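Local coordinates for 14 kDa fatty acid-binding protein (Schistosoma mansoni, PDB 1VYF) that binds long-chain fatty acids such as oleic and arachidonic acid inside a beta-barrel and may take part in their transport, at residues L7-L12 with T39-F44; F18-S23 with G123-I128. One frame throughout, in Å; residues are numbered along the deposited sequence. Where two conformers were deposited one is given.

Contact 1 of 2, residues L7-L12 with T39-F44; sequences LGKWKL and TPTVTF
Phe44 and Trp10 meet on the inward face of an antiparallel strand pair, and with Leu12 they have the most surface buried here. Their side chains cross at about a right angle. Trp10 CD1 comes to the edge of the Phe44 ring, near its plane, 3.9 Å from Phe44 CD1. The ring planes are turned 79° apart. Trp10 CG lies anti to its own carbonyl carbon, beside the backbone N (chi1 -61°), and from there the indole edge brings Trp10 CD1 3.6 Å from Val42 O. The indole NE1 bonds to Phe6 O, and the Phe6 ring packs edge-to-face with Phe44. Leu12 lies alongside Pro40, pointing the same way, with Leu12 CB 3.8 Å from Pro40 CD.

Five backbone hydrogen bonds join the segments. Gly8 pairs with Phe44 and Trp10 with Val42, each through two bonds. The shortest runs from Val42 N to Trp10 O at 2.7 Å, while the one from Trp10 N to Val42 O is bent to 130°. Leu12 N adds a straight bond to Pro40 O at 3.1 Å. On the other face, Lys9 runs beside Thr43, with Lys9 CG 3.3 Å from Thr43 OG1.

The two faces differ in chemistry. Lysines and threonines line the outside of the barrel wall. The other face carries Trp10, Val42 and Phe44. Val42 lies near Tyr131 and Phe44 near Arg109, both oleate-binding residues, and Pro40 approaches the bound oleic acid. The pairing therefore builds a wall with a polar exterior and a hydrophobic lining next to the fatty-acid site.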
ATOM      1  N   LEU A   7      -6.359   5.954  11.041  1.00 33.24           N
ATOM      2  CA  LEU A   7      -6.650   7.333  10.660  1.00 33.19           C
ATOM      3  C   LEU A   7      -5.538   8.273  11.004  1.00 33.15           C
ATOM      4  O   LEU A   7      -5.012   8.244  12.091  1.00 32.89           O
ATOM      5  CB  LEU A   7      -7.938   7.810  11.332  1.00 33.87           C
ATOM      6  CG  LEU A   7      -9.171   6.947  11.086  1.00 34.84           C
ATOM      7  CD1 LEU A   7     -10.359   7.590  11.805  1.00 37.31           C
ATOM      8  CD2 LEU A   7      -9.452   6.811   9.635  1.00 37.55           C
ATOM      9  N   GLY A   8      -5.198   9.137  10.057  1.00 33.27           N
ATOM     10  CA  GLY A   8      -4.109  10.069  10.218  1.00 32.42           C
ATOM     11  C   GLY A   8      -3.024   9.846   9.166  1.00 32.09           C
ATOM     12  O   GLY A   8      -3.277   9.276   8.098  1.00 32.35           O
ATOM     13  N   LYS A   9      -1.817  10.276   9.483  1.00 31.95           N
ATOM     14  CA  LYS A   9      -0.711  10.249   8.539  1.00 33.22           C
ATOM     15  C   LYS A   9       0.424   9.372   9.015  1.00 32.74           C
ATOM     16  O   LYS A   9       0.685   9.273  10.226  1.00 33.09           O
ATOM     17  CB  LYS A   9      -0.144  11.651   8.354  1.00 34.20           C
ATOM     18  CG  LYS A   9      -1.051  12.618   7.683  1.00 37.49           C
ATOM     19  CD  LYS A   9      -0.208  13.807   7.117  1.00 41.99           C
ATOM     20  CE  LYS A   9      -1.059  14.707   6.277  1.00 43.15           C
ATOM     21  NZ  LYS A   9      -1.138  16.001   6.974  1.00 46.75           N
ATOM     22  N   TRP A  10       1.153   8.815   8.046  1.00 30.81           N
ATOM     23  CA  TRP A  10       2.181   7.801   8.290  1.00 30.05           C
ATOM     24  C   TRP A  10       3.344   8.076   7.349  1.00 29.49           C
ATOM     25  O   TRP A  10       3.105   8.464   6.233  1.00 29.47           O
ATOM     26  CB  TRP A  10       1.619   6.386   8.000  1.00 28.66           C
ATOM     27  CG  TRP A  10       0.465   6.019   8.862  1.00 28.98           C
ATOM     28  CD1 TRP A  10      -0.865   6.277   8.615  1.00 28.32           C
ATOM     29  CD2 TRP A  10       0.507   5.318  10.105  1.00 29.26           C
ATOM     30  NE1 TRP A  10      -1.632   5.792   9.643  1.00 30.74           N
ATOM     31  CE2 TRP A  10      -0.815   5.215  10.578  1.00 29.56           C
ATOM     32  CE3 TRP A  10       1.536   4.760  10.875  1.00 26.76           C
ATOM     33  CZ2 TRP A  10      -1.136   4.568  11.781  1.00 28.64           C
ATOM     34  CZ3 TRP A  10       1.216   4.113  12.046  1.00 26.34           C
ATOM     35  CH2 TRP A  10      -0.108   4.030  12.494  1.00 27.39           C
ATOM     36  N   LYS A  11       4.586   7.930   7.808  1.00 29.64           N
ATOM     37  CA  LYS A  11       5.731   8.124   6.936  1.00 29.24           C
ATOM     38  C   LYS A  11       6.595   6.865   6.968  1.00 27.73           C
ATOM     39  O   LYS A  11       6.863   6.294   8.027  1.00 26.57           O
ATOM     40  CB  LYS A  11       6.530   9.386   7.316  1.00 29.75           C
ATOM     41  CG  LYS A  11       7.701   9.699   6.363  1.00 33.43           C
ATOM     42  CD  LYS A  11       8.487  10.949   6.806  1.00 38.60           C
ATOM     43  CE  LYS A  11       9.342  11.509   5.684  1.00 42.35           C
ATOM     44  NZ  LYS A  11       9.506  12.992   5.831  1.00 43.60           N
ATOM     45  N   LEU A  12       6.998   6.419   5.785  1.00 26.46           N
ATOM     46  CA  LEU A  12       7.885   5.268   5.645  1.00 26.21           C
ATOM     47  C   LEU A  12       9.155   5.486   6.424  1.00 27.70           C
ATOM     48  O   LEU A  12       9.815   6.501   6.183  1.00 26.59           O
ATOM     49  CB  LEU A  12       8.301   5.038   4.183  1.00 26.25           C
ATOM     50  CG  LEU A  12       9.144   3.764   3.973  1.00 25.92           C
ATOM     51  CD1 LEU A  12       8.270   2.511   4.083  1.00 25.84           C
ATOM     52  CD2 LEU A  12       9.786   3.835   2.626  1.00 28.64           C
ATOM     53  N   THR A  39      10.643   8.138   0.290  1.00 35.24           N
ATOM     54  CA  THR A  39       9.989   7.790   1.540  1.00 34.76           C
ATOM     55  C   THR A  39       8.652   8.517   1.554  1.00 33.54           C
ATOM     56  O   THR A  39       8.558   9.707   1.876  1.00 34.50           O
ATOM     57  CB  THR A  39      10.857   8.178   2.737  1.00 35.81           C
ATOM     58  OG1 THR A  39      11.278   9.523   2.587  1.00 37.84           O
ATOM     59  CG2 THR A  39      12.140   7.416   2.723  1.00 36.93           C
ATOM     60  N   PRO A  40       7.602   7.821   1.136  1.00 30.13           N
ATOM     61  CA  PRO A  40       6.296   8.445   1.047  1.00 28.86           C
ATOM     62  C   PRO A  40       5.653   8.695   2.389  1.00 27.53           C
ATOM     63  O   PRO A  40       5.970   8.040   3.365  1.00 25.91           O
ATOM     64  CB  PRO A  40       5.480   7.405   0.266  1.00 28.75           C
ATOM     65  CG  PRO A  40       6.464   6.560  -0.328  1.00 30.34           C
ATOM     66  CD  PRO A  40       7.560   6.424   0.685  1.00 31.04           C
ATOM     67  N   THR A  41       4.723   9.634   2.397  1.00 28.37           N
ATOM     68  CA  THR A  41       3.761   9.825   3.459  1.00 29.06           C
ATOM     69  C   THR A  41       2.370   9.358   3.018  1.00 29.42           C
ATOM     70  O   THR A  41       1.929   9.649   1.927  1.00 30.68           O
ATOM     71  CB  THR A  41       3.759  11.293   3.833  1.00 29.04           C
ATOM     72  OG1 THR A  41       4.980  11.584   4.513  1.00 32.80           O
ATOM     73  CG2 THR A  41       2.673  11.632   4.874  1.00 30.94           C
ATOM     74  N   VAL A  42       1.698   8.597   3.874  1.00 30.07           N
ATOM     75  CA  VAL A  42       0.404   7.987   3.570  1.00 30.18           C
ATOM     76  C   VAL A  42      -0.634   8.506   4.590  1.00 29.92           C
ATOM     77  O   VAL A  42      -0.407   8.524   5.779  1.00 29.28           O
ATOM     78  CB  VAL A  42       0.484   6.453   3.554  1.00 30.97           C
ATOM     79  CG1 VAL A  42      -0.863   5.820   3.268  1.00 30.74           C
ATOM     80  CG2 VAL A  42       1.475   5.978   2.494  1.00 31.95           C
ATOM     81  N   THR A  43      -1.755   8.982   4.087  1.00 29.90           N
ATOM     82  CA  THR A  43      -2.825   9.514   4.915  1.00 29.26           C
ATOM     83  C   THR A  43      -4.062   8.644   4.727  1.00 29.21           C
ATOM     84  O   THR A  43      -4.480   8.391   3.610  1.00 29.95           O
ATOM     85  CB  THR A  43      -3.131  10.973   4.513  1.00 29.05           C
ATOM     86  OG1 THR A  43      -1.960  11.794   4.650  1.00 28.25           O
ATOM     87  CG2 THR A  43      -4.165  11.627   5.440  1.00 28.87           C
ATOM     88  N   PHE A  44      -4.696   8.231   5.815  1.00 30.04           N
ATOM     89  CA  PHE A  44      -5.973   7.506   5.733  1.00 30.41           C
ATOM     90  C   PHE A  44      -7.094   8.374   6.321  1.00 31.45           C
ATOM     91  O   PHE A  44      -6.932   8.957   7.377  1.00 30.44           O
ATOM     92  CB  PHE A  44      -5.949   6.203   6.542  1.00 30.39           C
ATOM     93  CG  PHE A  44      -5.040   5.137   5.967  1.00 31.23           C
ATOM     94  CD1 PHE A  44      -3.720   5.065   6.333  1.00 32.58           C
ATOM     95  CD2 PHE A  44      -5.528   4.201   5.069  1.00 30.18           C
ATOM     96  CE1 PHE A  44      -2.871   4.074   5.781  1.00 32.26           C
ATOM     97  CE2 PHE A  44      -4.680   3.210   4.512  1.00 31.34           C
ATOM     98  CZ  PHE A  44      -3.366   3.151   4.886  1.00 32.97           C
TER

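Contact 2 of 2, residues F18-S23 with G123-I128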
ATOM      1  N   PHE A  18      12.461  -4.936  -0.688  1.00 25.93           N
ATOM      2  CA  PHE A  18      11.504  -4.356  -1.632  1.00 27.45           C
ATOM      3  C   PHE A  18      11.968  -4.462  -3.086  1.00 28.85           C
ATOM      4  O   PHE A  18      11.130  -4.637  -3.975  1.00 28.14           O
ATOM      5  CB  PHE A  18      11.215  -2.900  -1.267  1.00 27.22           C
ATOM      6  CG  PHE A  18      10.001  -2.278  -1.971  1.00 27.51           C
ATOM      7  CD1 PHE A  18       8.772  -2.923  -2.028  1.00 31.38           C
ATOM      8  CD2 PHE A  18      10.107  -1.041  -2.545  1.00 30.00           C
ATOM      9  CE1 PHE A  18       7.666  -2.326  -2.657  1.00 29.53           C
ATOM     10  CE2 PHE A  18       9.003  -0.440  -3.178  1.00 32.32           C
ATOM     11  CZ  PHE A  18       7.778  -1.107  -3.215  1.00 31.07           C
ATOM     12  N   ASP A  19      13.271  -4.391  -3.345  1.00 28.92           N
ATOM     13  CA  ASP A  19      13.717  -4.547  -4.729  1.00 31.34           C
ATOM     14  C   ASP A  19      13.369  -5.912  -5.327  1.00 31.50           C
ATOM     15  O   ASP A  19      13.054  -6.003  -6.515  1.00 31.83           O
ATOM     16  CB  ASP A  19      15.187  -4.247  -4.907  1.00 31.33           C
ATOM     17  CG  ASP A  19      15.557  -4.091  -6.380  1.00 34.73           C
ATOM     18  OD1 ASP A  19      15.177  -3.055  -6.959  1.00 34.09           O
ATOM     19  OD2 ASP A  19      16.201  -4.966  -7.031  1.00 37.05           O
ATOM     20  N   ALA A  20      13.409  -6.965  -4.520  1.00 31.40           N
ATOM     21  CA  ALA A  20      13.010  -8.300  -4.981  1.00 31.43           C
ATOM     22  C   ALA A  20      11.554  -8.305  -5.487  1.00 32.63           C
ATOM     23  O   ALA A  20      11.206  -9.059  -6.418  1.00 33.20           O
ATOM     24  CB  ALA A  20      13.168  -9.313  -3.861  1.00 31.63           C
ATOM     25  N   VAL A  21      10.690  -7.491  -4.893  1.00 32.52           N
ATOM     26  CA  VAL A  21       9.281  -7.542  -5.320  1.00 32.95           C
ATOM     27  C   VAL A  21       9.039  -6.690  -6.527  1.00 32.51           C
ATOM     28  O   VAL A  21       8.290  -7.098  -7.407  1.00 33.48           O
ATOM     29  CB  VAL A  21       8.166  -7.284  -4.237  1.00 33.49           C
ATOM     30  CG1 VAL A  21       8.547  -7.687  -2.844  1.00 33.35           C
ATOM     31  CG2 VAL A  21       7.529  -5.893  -4.351  1.00 34.77           C
ATOM     32  N   MET A  22       9.675  -5.539  -6.646  1.00 32.86           N
ATOM     33  CA  MET A  22       9.401  -4.790  -7.878  1.00 33.57           C
ATOM     34  C   MET A  22      10.083  -5.355  -9.075  1.00 33.93           C
ATOM     35  O   MET A  22       9.649  -5.108 -10.165  1.00 33.39           O
ATOM     36  CB  MET A  22       9.515  -3.280  -7.797  0.50 33.33           C
ATOM     37  CG  MET A  22      10.174  -2.786  -6.681  0.50 31.35           C
ATOM     38  SD  MET A  22      11.779  -2.870  -7.165  0.50 29.45           S
ATOM     39  CE  MET A  22      12.244  -1.169  -6.275  0.50 26.09           C
ATOM     40  N   SER A  23      11.223  -5.988  -8.837  1.00 35.48           N
ATOM     41  CA  SER A  23      11.963  -6.659  -9.877  1.00 36.53           C
ATOM     42  C   SER A  23      11.070  -7.749 -10.455  1.00 36.72           C
ATOM     43  O   SER A  23      10.924  -7.875 -11.685  1.00 37.40           O
ATOM     44  CB  SER A  23      13.252  -7.249  -9.295  1.00 35.70           C
ATOM     45  OG  SER A  23      14.083  -7.688 -10.354  1.00 40.39           O
ATOM     46  N   GLY A 123       3.821 -13.907  -5.247  1.00 33.45           N
ATOM     47  CA  GLY A 123       4.212 -15.306  -5.311  1.00 34.46           C
ATOM     48  C   GLY A 123       4.950 -15.710  -4.052  1.00 35.44           C
ATOM     49  O   GLY A 123       4.398 -15.586  -2.957  1.00 36.77           O
ATOM     50  N   ASP A 124       6.215 -16.116  -4.213  1.00 36.04           N
ATOM     51  CA  ASP A 124       7.052 -16.594  -3.098  1.00 36.36           C
ATOM     52  C   ASP A 124       7.968 -15.486  -2.542  1.00 35.33           C
ATOM     53  O   ASP A 124       8.674 -15.728  -1.580  1.00 36.72           O
ATOM     54  CB  ASP A 124       7.879 -17.866  -3.479  0.50 36.56           C
ATOM     55  CG  ASP A 124       8.937 -17.619  -4.570  0.50 36.97           C
ATOM     56  OD1 ASP A 124       9.264 -18.574  -5.319  0.50 36.04           O
ATOM     57  OD2 ASP A 124       9.520 -16.532  -4.756  0.50 37.60           O
ATOM     58  N   VAL A 125       7.930 -14.280  -3.113  1.00 33.72           N
ATOM     59  CA  VAL A 125       8.781 -13.154  -2.650  1.00 32.14           C
ATOM     60  C   VAL A 125       7.985 -12.219  -1.700  1.00 31.40           C
ATOM     61  O   VAL A 125       6.807 -11.883  -1.956  1.00 30.18           O
ATOM     62  CB  VAL A 125       9.306 -12.358  -3.859  1.00 32.63           C
ATOM     63  CG1 VAL A 125      10.266 -11.306  -3.466  1.00 33.31           C
ATOM     64  CG2 VAL A 125       9.959 -13.306  -4.889  1.00 33.43           C
ATOM     65  N   THR A 126       8.623 -11.803  -0.602  1.00 29.83           N
ATOM     66  CA  THR A 126       7.979 -10.941   0.395  1.00 29.17           C
ATOM     67  C   THR A 126       8.875  -9.758   0.787  1.00 28.20           C
ATOM     68  O   THR A 126      10.070  -9.928   1.032  1.00 26.83           O
ATOM     69  CB  THR A 126       7.547 -11.747   1.662  1.00 30.06           C
ATOM     70  OG1 THR A 126       6.507 -12.698   1.324  1.00 30.77           O
ATOM     71  CG2 THR A 126       6.840 -10.847   2.634  1.00 30.65           C
ATOM     72  N   ALA A 127       8.278  -8.577   0.833  1.00 26.96           N
ATOM     73  CA  ALA A 127       8.906  -7.381   1.361  1.00 26.38           C
ATOM     74  C   ALA A 127       8.133  -6.869   2.567  1.00 26.79           C
ATOM     75  O   ALA A 127       6.948  -7.057   2.678  1.00 25.19           O
ATOM     76  CB  ALA A 127       9.044  -6.329   0.307  1.00 26.71           C
ATOM     77  N   ILE A 128       8.833  -6.256   3.523  1.00 26.53           N
ATOM     78  CA  ILE A 128       8.163  -5.628   4.663  1.00 27.90           C
ATOM     79  C   ILE A 128       8.589  -4.165   4.743  1.00 27.17           C
ATOM     80  O   ILE A 128       9.780  -3.855   4.722  1.00 27.94           O
ATOM     81  CB  ILE A 128       8.525  -6.368   6.001  1.00 29.21           C
ATOM     82  CG1 ILE A 128       8.099  -7.827   5.953  1.00 30.90           C
ATOM     83  CG2 ILE A 128       7.933  -5.642   7.247  1.00 30.54           C
ATOM     84  CD1 ILE A 128       8.527  -8.625   7.157  1.00 32.82           C
TER
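This is an apolar helix-on-strand contact, where helix 18-24 of the helical lid packs against the start of the last barrel strand, 125-133. The short axes approach to 7.0 Å, with their directions 132° apart. Val21, Val125 and Ala127 carry most of it.

The CB atoms of Val125 and Ala127 are directed toward the helix, and Val21 CG1 meets both residues. The pair Val21 CG1 and Ala127 CB is tight at 3.5 Å. Val21 CG1 is 4.1 Å from Val125 CG1. Val21 chi1 is off a staggered value at -29°, which together with the tight pair suggests some strain. One residue earlier, Ala20 CB meets Val125 CG1 at 3.5 Å. Val125 CG1 stands anti to its backbone N (chi1 -174°), and it also comes 3.8 Å from Ala20 O.

Phe18 touches Ala127 in two ways. Phe18 CA lies 3.7 Å from Ala127 CB. Ala127 CB also sits at the edge of the Phe18 ring, near its plane, 4.1 Å from Phe18 CD1. The ring also makes a cation-pi contact with Arg129 and approaches the bound oleic acid. Asn17 ND2 bonds to Thr126 O, giving a polar tie beside the apolar patch.

Within the helix, Phe18 O accepts from both Val21 N and Met22 N. Across the contact the closest meetings are mainly between methyl groups, with a ring edge and a backbone CA added by Phe18. The lid is thus seated on this strand by close van der Waals packing, with Phe18 linking that seat to the ligand side.

In the fold
The contacts lie on opposite sides of the chain's centre. Their own centres are about 21 Å apart, and the nearest atoms are about 7 Å apart without touching. Along the chain the segments alternate: 7-12, 18-23, 39-44, 123-128. Strand 8-16 leads into helix 18-24, then helix 29-35 precedes strand 41-47. Strands 8-16 and 125-133 are neighbours in the antiparallel sheet, so both contacts reach the same barrel wall. Contact 1 joins two strands of that wall; contact 2 sets the first lid helix on it. Both come close to the bound oleic acid, through Pro40 and Phe18. Together they join wall and lid around the bound fatty acid.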